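Local structure of B-type flagellar hook-associated protein 2 (Pseudomonas aeruginosa, 5FHY) at residues Lys48-Ile54 and Gly114-Ser120; Asn41-Ser47 and Thr168-Glu174; Ser64-Ser70 and Lys131-Asp137. The protein caps the tip of the growing flagellar filament, promoting polymerization of flagellin there and keeping exported subunits from leaking away. The contacts are given in a common frame with arbitrary orientation. Numbering follows the deposited sequence.

How the contacts relate
In this fragment of the cap protein, contacts 1 and 3 lie in one lobe, whereas contact 2 belongs to the two-stranded connection leading from it to the other β-rich lobe. Contact 1 is the most buried: its pairing runs through the middle of a sheet, with an arginine-centred polar cluster at one end. Contact 3 pairs the strands of a neighbouring sheet, one face mostly aliphatic, the other hydrophilic. Both use helix 88-98 as cover, and they meet where L119 CD2 packs 4.1 Å from I69 CD1. Contact 2 is partly buried, irregular and held mainly by backbone and polar bonds; it adjoins contact 1 at K48 and T168, but does not touch contact 3.

Contact 1 of 3, residues Lys48-Ile54 and Gly114-Ser120; sequences KIALQAI and GSRLVLS
Residues 48-50 and 114-120 run as antiparallel β-strands, their axes 4.9 Å apart at closest approach and 170° between directions. I49 and L119 form a hydrogen-bonded pair (I49 N to L119 O, 3.0 Å; L119 N to I49 O, 3.1 Å), flanked by the non-hydrogen-bonded pairs K48-S120 and A50-V118. L51 N continues the pattern to L117 O at 3.0 Å. The register then slips by one residue: Q52 and A53 lie opposite R116, and pairing resumes with I54 N to S115 O (2.7 Å) and a weak return bond from S115 N to I54 O (3.4 Å). A water spans the gap, donating to Q52 O (2.7 Å) and accepting from L117 N (2.8 Å). G114 has phi/psi 138/-147, suited to glycine; a CB here would fall 2.3 Å from I54 O.

These strands are the central pair of a four-stranded antiparallel sheet, flanked by strands 104-111 and 165-166; segment 114-120 belongs to the flagellin hook IN motif. The larger aliphatic side chains pack together: L51 CD1 (chi1 m, chi2 t) lies 3.8 Å from both L117 CB and L119 CD1. Helix 88-98 covers L117 and L119. The other face has a smaller contact, A50 CB meeting V118 CG2 at 4.3 Å.

The polar side chains link the pair to its surroundings. R116 (chi1 p) lays one guanidinium face against A53 CB, with NH2 at 3.5 Å, while forming a salt bridge with D111; a bound sodium ion lies about 4 Å from its side chain. All-trans K48 makes a cation-pi interaction with Y36 of a second subunit.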
loop_
_atom_site.group_PDB
_atom_site.type_symbol
_atom_site.label_atom_id
_atom_site.label_comp_id
_atom_site.label_asym_id
_atom_site.label_seq_id
_atom_site.Cartn_x
_atom_site.Cartn_y
_atom_site.Cartn_z
ATOM N N LYS B 48 -16.103 -51.651 23.809
ATOM C CA LYS B 48 -17.202 -50.754 24.141
ATOM C C LYS B 48 -18.493 -51.559 24.110
ATOM O O LYS B 48 -18.875 -52.109 23.073
ATOM C CB LYS B 48 -17.270 -49.566 23.173
ATOM C CG LYS B 48 -18.454 -48.628 23.413
ATOM C CD LYS B 48 -18.349 -47.342 22.598
ATOM C CE LYS B 48 -19.578 -46.460 22.788
ATOM N NZ LYS B 48 -19.528 -45.208 21.979
ATOM N N ILE B 49 -19.154 -51.646 25.260
ATOM C CA ILE B 49 -20.339 -52.477 25.376
ATOM C C ILE B 49 -21.532 -51.686 25.881
ATOM O O ILE B 49 -21.389 -50.575 26.394
ATOM C CB ILE B 49 -20.099 -53.661 26.329
ATOM C CG1 ILE B 49 -20.034 -53.177 27.780
ATOM C CG2 ILE B 49 -18.826 -54.404 25.951
ATOM C CD1 ILE B 49 -20.010 -54.288 28.796
ATOM N N ALA B 50 -22.711 -52.278 25.739
ATOM C CA ALA B 50 -23.940 -51.677 26.240
ATOM C C ALA B 50 -24.712 -52.732 27.014
ATOM O O ALA B 50 -24.992 -53.811 26.495
ATOM C CB ALA B 50 -24.777 -51.119 25.104
ATOM N N LEU B 51 -25.053 -52.425 28.259
ATOM C CA LEU B 51 -25.750 -53.389 29.106
ATOM C C LEU B 51 -27.245 -53.345 28.824
ATOM O O LEU B 51 -27.690 -52.583 27.970
ATOM C CB LEU B 51 -25.462 -53.126 30.588
ATOM C CG LEU B 51 -23.980 -53.026 30.964
ATOM C CD1 LEU B 51 -23.817 -52.702 32.437
ATOM C CD2 LEU B 51 -23.232 -54.309 30.596
ATOM N N GLN B 52 -28.013 -54.176 29.524
ATOM C CA GLN B 52 -29.458 -54.226 29.319
ATOM C C GLN B 52 -30.102 -52.875 29.596
ATOM O O GLN B 52 -29.645 -52.131 30.465
ATOM C CB GLN B 52 -30.103 -55.288 30.216
ATOM C CG GLN B 52 -30.006 -56.705 29.688
ATOM C CD GLN B 52 -30.744 -57.711 30.554
ATOM O OE1 GLN B 52 -31.882 -57.476 30.967
ATOM N NE2 GLN B 52 -30.100 -58.843 30.831
ATOM N N ALA B 53 -31.157 -52.563 28.851
ATOM C CA ALA B 53 -31.892 -51.323 29.061
ATOM C C ALA B 53 -32.819 -51.515 30.245
ATOM O O ALA B 53 -33.445 -52.563 30.389
ATOM C CB ALA B 53 -32.670 -50.925 27.820
ATOM N N ILE B 54 -32.899 -50.505 31.099
ATOM C CA ILE B 54 -33.742 -50.588 32.277
ATOM C C ILE B 54 -35.049 -49.841 32.044
ATOM O O ILE B 54 -35.050 -48.635 31.798
ATOM C CB ILE B 54 -33.018 -50.029 33.515
ATOM C CG1 ILE B 54 -31.628 -50.660 33.638
ATOM C CG2 ILE B 54 -33.831 -50.282 34.765
ATOM C CD1 ILE B 54 -31.660 -52.161 33.756
ATOM N N GLY B 114 -35.487 -47.755 27.201
ATOM C CA GLY B 114 -35.225 -47.217 28.521
ATOM C C GLY B 114 -33.857 -46.567 28.583
ATOM O O GLY B 114 -33.382 -45.995 27.601
ATOM N N SER B 115 -33.231 -46.646 29.751
ATOM C CA SER B 115 -31.869 -46.163 29.929
ATOM C C SER B 115 -30.968 -47.350 30.258
ATOM O O SER B 115 -31.412 -48.320 30.865
ATOM C CB SER B 115 -31.796 -45.104 31.031
ATOM O OG SER B 115 -32.563 -43.959 30.705
ATOM N N ARG B 116 -29.709 -47.281 29.849
ATOM C CA ARG B 116 -28.784 -48.389 30.061
ATOM C C ARG B 116 -27.376 -47.874 30.299
ATOM O O ARG B 116 -27.047 -46.744 29.938
ATOM C CB ARG B 116 -28.791 -49.335 28.858
ATOM C CG ARG B 116 -28.015 -48.821 27.649
ATOM C CD ARG B 116 -28.117 -49.796 26.487
ATOM N NE ARG B 116 -29.444 -49.736 25.884
ATOM C CZ ARG B 116 -30.007 -50.727 25.204
ATOM N NH1 ARG B 116 -29.363 -51.874 25.036
ATOM N NH2 ARG B 116 -31.222 -50.567 24.698
ATOM N N LEU B 117 -26.537 -48.708 30.901
ATOM C CA LEU B 117 -25.154 -48.319 31.134
ATOM C C LEU B 117 -24.316 -48.642 29.908
ATOM O O LEU B 117 -24.429 -49.726 29.339
ATOM C CB LEU B 117 -24.591 -49.024 32.369
ATOM C CG LEU B 117 -25.105 -48.537 33.725
ATOM C CD1 LEU B 117 -24.855 -49.580 34.805
ATOM C CD2 LEU B 117 -24.474 -47.203 34.094
ATOM N N VAL B 118 -23.482 -47.691 29.498
ATOM C CA VAL B 118 -22.602 -47.887 28.353
ATOM C C VAL B 118 -21.165 -47.725 28.833
ATOM O O VAL B 118 -20.780 -46.666 29.333
ATOM C CB VAL B 118 -22.912 -46.892 27.208
ATOM C CG1 VAL B 118 -21.869 -47.004 26.097
ATOM C CG2 VAL B 118 -24.311 -47.136 26.655
ATOM N N LEU B 119 -20.379 -48.786 28.696
ATOM C CA LEU B 119 -19.032 -48.803 29.245
ATOM C C LEU B 119 -17.979 -48.868 28.143
ATOM O O LEU B 119 -18.142 -49.586 27.156
ATOM C CB LEU B 119 -18.874 -49.976 30.217
ATOM C CG LEU B 119 -19.626 -49.919 31.554
ATOM C CD1 LEU B 119 -21.118 -50.222 31.396
ATOM C CD2 LEU B 119 -18.995 -50.880 32.546
ATOM N N SER B 120 -16.911 -48.094 28.308
ATOM C CA SER B 120 -15.841 -48.037 27.314
ATOM C C SER B 120 -14.474 -48.298 27.933
ATOM O O SER B 120 -14.215 -47.924 29.075
ATOM C CB SER B 120 -15.824 -46.676 26.611
ATOM O OG SER B 120 -17.009 -46.457 25.868
HETATM O O HOH W 1 -27.876 -50.868 32.038
#

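Contact 2 of 3, residues Asn41-Ser47 and Thr168-Glu174; sequences NSLATSS and TKAANGE
A classic β-bulge distorts one end of this antiparallel pairing: N41 and S42 both face E174, whose carbonyl O accepts from N41 N at 3.0 Å and, weakly, from S42 N at 3.3 Å. N41 adopts phi/psi -90/-31, while S42 is extended. E174 N returns a bond to S42 O at 3.1 Å. The side chains add a weak bond from N41 ND2 to E174 OE1 (3.4 Å).

Beyond the bulge the strands become loops, and G173 passes close to L43 and A44. Its CA lies 3.4 Å from L43 C, and a CB would clash with A44 N, L43 C and S42 O. Residues 41-47 and 168-174 form the antiparallel connection between two β-rich lobes: 34-42 and 173-177 are neighbours in one sheet, while K48 and the residues after it enter another.

A single bridge stitches the connection at T45 and A171, with T45 N to A171 O at 2.9 Å and A171 N to T45 O at 3.1 Å; A44 CA also approaches A171 O at 3.3 Å. Nearer the second lobe, T168, with chi1 p, donates from OG1 to S46 O at 2.7 Å, and S47 CB packs 4.0 Å from A170 CB.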
loop_
_atom_site.group_PDB
_atom_site.type_symbol
_atom_site.label_atom_id
_atom_site.label_comp_id
_atom_site.label_asym_id
_atom_site.label_seq_id
_atom_site.Cartn_x
_atom_site.Cartn_y
_atom_site.Cartn_z
ATOM N N ASN B 41 -4.382 -53.084 6.789
ATOM C CA ASN B 41 -5.586 -53.869 6.551
ATOM C C ASN B 41 -6.659 -53.635 7.614
ATOM O O ASN B 41 -7.852 -53.718 7.325
ATOM C CB ASN B 41 -5.248 -55.359 6.477
ATOM C CG ASN B 41 -4.356 -55.705 5.298
ATOM O OD1 ASN B 41 -4.312 -54.986 4.300
ATOM N ND2 ASN B 41 -3.651 -56.823 5.400
ATOM N N SER B 42 -6.230 -53.339 8.839
ATOM C CA SER B 42 -7.161 -53.033 9.919
ATOM C C SER B 42 -6.482 -52.295 11.064
ATOM O O SER B 42 -5.256 -52.288 11.173
ATOM C CB SER B 42 -7.811 -54.313 10.447
ATOM O OG SER B 42 -6.841 -55.222 10.942
ATOM N N LEU B 43 -7.294 -51.676 11.914
ATOM C CA LEU B 43 -6.803 -50.961 13.087
ATOM C C LEU B 43 -7.022 -51.765 14.364
ATOM O O LEU B 43 -7.915 -52.611 14.428
ATOM C CB LEU B 43 -7.493 -49.598 13.207
ATOM C CG LEU B 43 -7.411 -48.678 11.989
ATOM C CD1 LEU B 43 -8.287 -47.446 12.180
ATOM C CD2 LEU B 43 -5.969 -48.282 11.722
ATOM N N ALA B 44 -6.202 -51.505 15.378
ATOM C CA ALA B 44 -6.430 -52.086 16.694
ATOM C C ALA B 44 -7.613 -51.374 17.333
ATOM O O ALA B 44 -7.718 -50.149 17.265
ATOM C CB ALA B 44 -5.191 -51.972 17.566
ATOM N N THR B 45 -8.507 -52.136 17.950
ATOM C CA THR B 45 -9.701 -51.552 18.548
ATOM C C THR B 45 -9.789 -51.824 20.042
ATOM O O THR B 45 -9.154 -52.744 20.560
ATOM C CB THR B 45 -10.985 -52.075 17.874
ATOM O OG1 THR B 45 -11.070 -53.495 18.041
ATOM C CG2 THR B 45 -10.990 -51.744 16.392
ATOM N N SER B 46 -10.578 -51.007 20.734
ATOM C CA SER B 46 -10.799 -51.189 22.160
ATOM C C SER B 46 -12.223 -51.671 22.386
ATOM O O SER B 46 -13.011 -51.740 21.448
ATOM C CB SER B 46 -10.537 -49.888 22.923
ATOM O OG SER B 46 -11.404 -48.851 22.492
ATOM N N SER B 47 -12.554 -52.013 23.624
ATOM C CA SER B 47 -13.870 -52.561 23.908
ATOM C C SER B 47 -14.868 -51.467 24.262
ATOM O O SER B 47 -14.528 -50.490 24.932
ATOM C CB SER B 47 -13.791 -53.580 25.046
ATOM O OG SER B 47 -15.061 -54.151 25.308
ATOM N N THR B 168 -18.162 -52.158 20.024
ATOM C CA THR B 168 -16.915 -52.484 19.343
ATOM C C THR B 168 -16.229 -53.644 20.047
ATOM O O THR B 168 -16.275 -53.746 21.274
ATOM C CB THR B 168 -15.946 -51.289 19.305
ATOM O OG1 THR B 168 -15.515 -50.985 20.637
ATOM C CG2 THR B 168 -16.612 -50.059 18.708
ATOM N N LYS B 169 -15.587 -54.512 19.273
ATOM C CA LYS B 169 -14.798 -55.591 19.854
ATOM C C LYS B 169 -13.364 -55.138 20.011
ATOM O O LYS B 169 -12.802 -54.549 19.092
ATOM C CB LYS B 169 -14.831 -56.846 18.977
ATOM C CG LYS B 169 -16.175 -57.533 18.885
ATOM C CD LYS B 169 -16.463 -58.417 20.086
ATOM C CE LYS B 169 -15.644 -59.699 20.048
ATOM N NZ LYS B 169 -16.178 -60.718 20.992
ATOM N N ALA B 170 -12.764 -55.417 21.163
ATOM C CA ALA B 170 -11.339 -55.173 21.319
ATOM C C ALA B 170 -10.601 -56.175 20.440
ATOM O O ALA B 170 -10.917 -57.364 20.440
ATOM C CB ALA B 170 -10.915 -55.298 22.774
ATOM N N ALA B 171 -9.621 -55.697 19.687
ATOM C CA ALA B 171 -8.935 -56.557 18.734
ATOM C C ALA B 171 -7.604 -55.963 18.296
ATOM O O ALA B 171 -7.384 -54.756 18.404
ATOM C CB ALA B 171 -9.820 -56.805 17.522
ATOM N N ASN B 172 -6.725 -56.815 17.780
ATOM C CA ASN B 172 -5.478 -56.329 17.214
ATOM C C ASN B 172 -5.726 -55.827 15.804
ATOM O O ASN B 172 -6.662 -56.267 15.138
ATOM C CB ASN B 172 -4.406 -57.422 17.185
ATOM C CG ASN B 172 -3.822 -57.720 18.552
ATOM O OD1 ASN B 172 -4.438 -57.466 19.581
ATOM N ND2 ASN B 172 -2.615 -58.267 18.563
ATOM N N GLY B 173 -4.876 -54.918 15.345
ATOM C CA GLY B 173 -4.926 -54.476 13.966
ATOM C C GLY B 173 -3.960 -55.309 13.148
ATOM O O GLY B 173 -3.325 -56.227 13.670
ATOM N N GLU B 174 -3.849 -55.001 11.861
ATOM C CA GLU B 174 -2.919 -55.716 11.000
ATOM C C GLU B 174 -2.323 -54.794 9.952
ATOM O O GLU B 174 -3.031 -54.014 9.317
ATOM C CB GLU B 174 -3.605 -56.893 10.307
ATOM C CG GLU B 174 -2.635 -57.834 9.599
ATOM C CD GLU B 174 -3.329 -58.971 8.871
ATOM O OE1 GLU B 174 -4.306 -58.703 8.142
ATOM O OE2 GLU B 174 -2.905 -60.134 9.033
#

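Contact 3 of 3, residues Ser64-Ser70 and Lys131-Asp137; sequences SGTLNIS and KVEVSDD
Strands 65-70 and 131-136 pair antiparallel in unbroken register, their axes 4.8 Å apart at closest approach and their directions 161° apart. Three hydrogen-bonded pairs alternate with three non-hydrogen-bonded ones. In the former, T66 N meets S135 O at 3.0 Å and S135 N meets T66 O at 3.2 Å; N68 N meets E133 O at 3.0 Å and E133 N meets N68 O at 2.9 Å; S70 N meets K131 O at 2.9 Å and K131 N meets S70 O at 2.7 Å. The intervening pairs are G65-D136, L67-V134 and I69-V132. G65, at phi/psi 160/-154, lets its CA come within 3.2 Å of S135 O, where a CB would clash. D137 N donates to S64 O at 2.8 Å.

These are two strands of a three-stranded antiparallel sheet with 65-71 in the middle, between 74-81 and 130-136. L67 and I69 (both chi1 m, chi2 t) project from the same face as V132 and V134, whose chi1 angles are t. L67 CD2 touches V134 CG2 at 3.6 Å and I69 CG1 lies 4.3 Å from V132 CG2. T66, N68, S70, K131, E133 and S135 occupy the opposite face. At the sheet end S64, with chi1 t, donates from OG to D137 OD2 at 2.6 Å.

The chemistry thus splits largely by face: L67 and I69 join the sheet to M91 and I95 of helix 88-98, V132 and V134 pack on F150 and L145, and D136, bonded to G138, is the polar exception; hydrophilic residues populate the other, more exposed face, and backbone bonds pair the strands.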
loop_
_atom_site.group_PDB
_atom_site.type_symbol
_atom_site.label_atom_id
_atom_site.label_comp_id
_atom_site.label_asym_id
_atom_site.label_seq_id
_atom_site.Cartn_x
_atom_site.Cartn_y
_atom_site.Cartn_z
ATOM N N SER B 64 -29.537 -55.212 46.069
ATOM C CA SER B 64 -28.220 -55.186 46.697
ATOM C C SER B 64 -27.326 -56.245 46.057
ATOM O O SER B 64 -27.821 -57.227 45.505
ATOM C CB SER B 64 -28.342 -55.418 48.207
ATOM O OG SER B 64 -27.072 -55.500 48.833
ATOM N N GLY B 65 -26.013 -56.035 46.106
ATOM C CA GLY B 65 -25.074 -57.007 45.574
ATOM C C GLY B 65 -23.696 -56.443 45.279
ATOM O O GLY B 65 -23.277 -55.465 45.898
ATOM N N THR B 66 -22.988 -57.063 44.335
ATOM C CA THR B 66 -21.627 -56.648 43.991
ATOM C C THR B 66 -21.349 -56.684 42.483
ATOM O O THR B 66 -21.772 -57.607 41.786
ATOM C CB THR B 66 -20.572 -57.529 44.709
ATOM O OG1 THR B 66 -20.974 -57.761 46.065
ATOM C CG2 THR B 66 -19.206 -56.849 44.707
ATOM N N LEU B 67 -20.633 -55.678 41.988
ATOM C CA LEU B 67 -20.209 -55.650 40.590
ATOM C C LEU B 67 -18.702 -55.847 40.458
ATOM O O LEU B 67 -17.918 -55.067 40.997
ATOM C CB LEU B 67 -20.599 -54.331 39.912
ATOM C CG LEU B 67 -22.067 -53.996 39.643
ATOM C CD1 LEU B 67 -22.162 -52.921 38.571
ATOM C CD2 LEU B 67 -22.862 -55.228 39.258
ATOM N N ASN B 68 -18.297 -56.893 39.746
ATOM C CA ASN B 68 -16.883 -57.099 39.458
ATOM C C ASN B 68 -16.630 -56.919 37.972
ATOM O O ASN B 68 -17.039 -57.742 37.152
ATOM C CB ASN B 68 -16.414 -58.482 39.914
ATOM C CG ASN B 68 -16.427 -58.633 41.422
ATOM O OD1 ASN B 68 -15.558 -58.107 42.117
ATOM N ND2 ASN B 68 -17.414 -59.353 41.937
ATOM N N ILE B 69 -15.942 -55.835 37.638
ATOM C CA ILE B 69 -15.712 -55.464 36.252
ATOM C C ILE B 69 -14.248 -55.687 35.908
ATOM O O ILE B 69 -13.362 -55.294 36.661
ATOM C CB ILE B 69 -16.098 -53.992 35.993
ATOM C CG1 ILE B 69 -17.578 -53.761 36.310
ATOM C CG2 ILE B 69 -15.780 -53.593 34.559
ATOM C CD1 ILE B 69 -17.999 -52.309 36.218
ATOM N N SER B 70 -13.991 -56.351 34.789
ATOM C CA SER B 70 -12.619 -56.584 34.366
ATOM C C SER B 70 -12.480 -56.387 32.867
ATOM O O SER B 70 -13.452 -56.491 32.123
ATOM C CB SER B 70 -12.166 -57.994 34.756
ATOM O OG SER B 70 -13.137 -58.962 34.390
ATOM N N LYS B 131 -15.693 -57.024 30.786
ATOM C CA LYS B 131 -16.557 -58.061 31.345
ATOM C C LYS B 131 -17.191 -57.596 32.652
ATOM O O LYS B 131 -16.546 -56.934 33.466
ATOM C CB LYS B 131 -15.772 -59.359 31.574
ATOM C CG LYS B 131 -16.615 -60.506 32.114
ATOM C CD LYS B 131 -15.844 -61.815 32.174
ATOM C CE LYS B 131 -16.789 -62.986 32.426
ATOM N NZ LYS B 131 -16.100 -64.308 32.473
ATOM N N VAL B 132 -18.461 -57.948 32.840
ATOM C CA VAL B 132 -19.203 -57.586 34.038
ATOM C C VAL B 132 -19.797 -58.824 34.706
ATOM O O VAL B 132 -20.643 -59.507 34.123
ATOM C CB VAL B 132 -20.337 -56.592 33.729
ATOM C CG1 VAL B 132 -21.050 -56.196 35.018
ATOM C CG2 VAL B 132 -19.791 -55.359 33.014
ATOM N N GLU B 133 -19.331 -59.118 35.917
ATOM C CA GLU B 133 -19.860 -60.222 36.716
ATOM C C GLU B 133 -20.733 -59.692 37.857
ATOM O O GLU B 133 -20.369 -58.721 38.520
ATOM C CB GLU B 133 -18.714 -61.068 37.275
ATOM C CG GLU B 133 -18.102 -62.040 36.273
ATOM C CD GLU B 133 -16.740 -62.566 36.706
ATOM O OE1 GLU B 133 -15.953 -61.786 37.286
ATOM O OE2 GLU B 133 -16.453 -63.757 36.458
ATOM N N VAL B 134 -21.881 -60.328 38.090
ATOM C CA VAL B 134 -22.845 -59.814 39.062
ATOM C C VAL B 134 -23.280 -60.858 40.090
ATOM O O VAL B 134 -23.775 -61.926 39.730
ATOM C CB VAL B 134 -24.118 -59.288 38.370
ATOM C CG1 VAL B 134 -25.137 -58.844 39.419
ATOM C CG2 VAL B 134 -23.788 -58.148 37.415
ATOM N N SER B 135 -23.096 -60.539 41.368
ATOM C CA SER B 135 -23.683 -61.316 42.455
ATOM C C SER B 135 -24.870 -60.543 43.025
ATOM O O SER B 135 -24.697 -59.479 43.612
ATOM C CB SER B 135 -22.656 -61.608 43.551
ATOM O OG SER B 135 -21.690 -62.549 43.118
ATOM N N ASP B 136 -26.072 -61.084 42.862
ATOM C CA ASP B 136 -27.287 -60.361 43.228
ATOM C C ASP B 136 -27.923 -60.898 44.507
ATOM O O ASP B 136 -28.241 -62.082 44.601
ATOM C CB ASP B 136 -28.300 -60.427 42.079
ATOM C CG ASP B 136 -29.548 -59.607 42.346
ATOM O OD1 ASP B 136 -29.513 -58.740 43.242
ATOM O OD2 ASP B 136 -30.567 -59.833 41.658
ATOM N N ASP B 137 -28.104 -60.025 45.494
ATOM C CA ASP B 137 -28.698 -60.433 46.766
ATOM C C ASP B 137 -30.178 -60.771 46.594
ATOM O O ASP B 137 -30.780 -61.404 47.459
ATOM C CB ASP B 137 -28.528 -59.344 47.829
ATOM C CG ASP B 137 -27.081 -59.147 48.234
ATOM O OD1 ASP B 137 -26.264 -60.059 47.990
ATOM O OD2 ASP B 137 -26.764 -58.085 48.810
#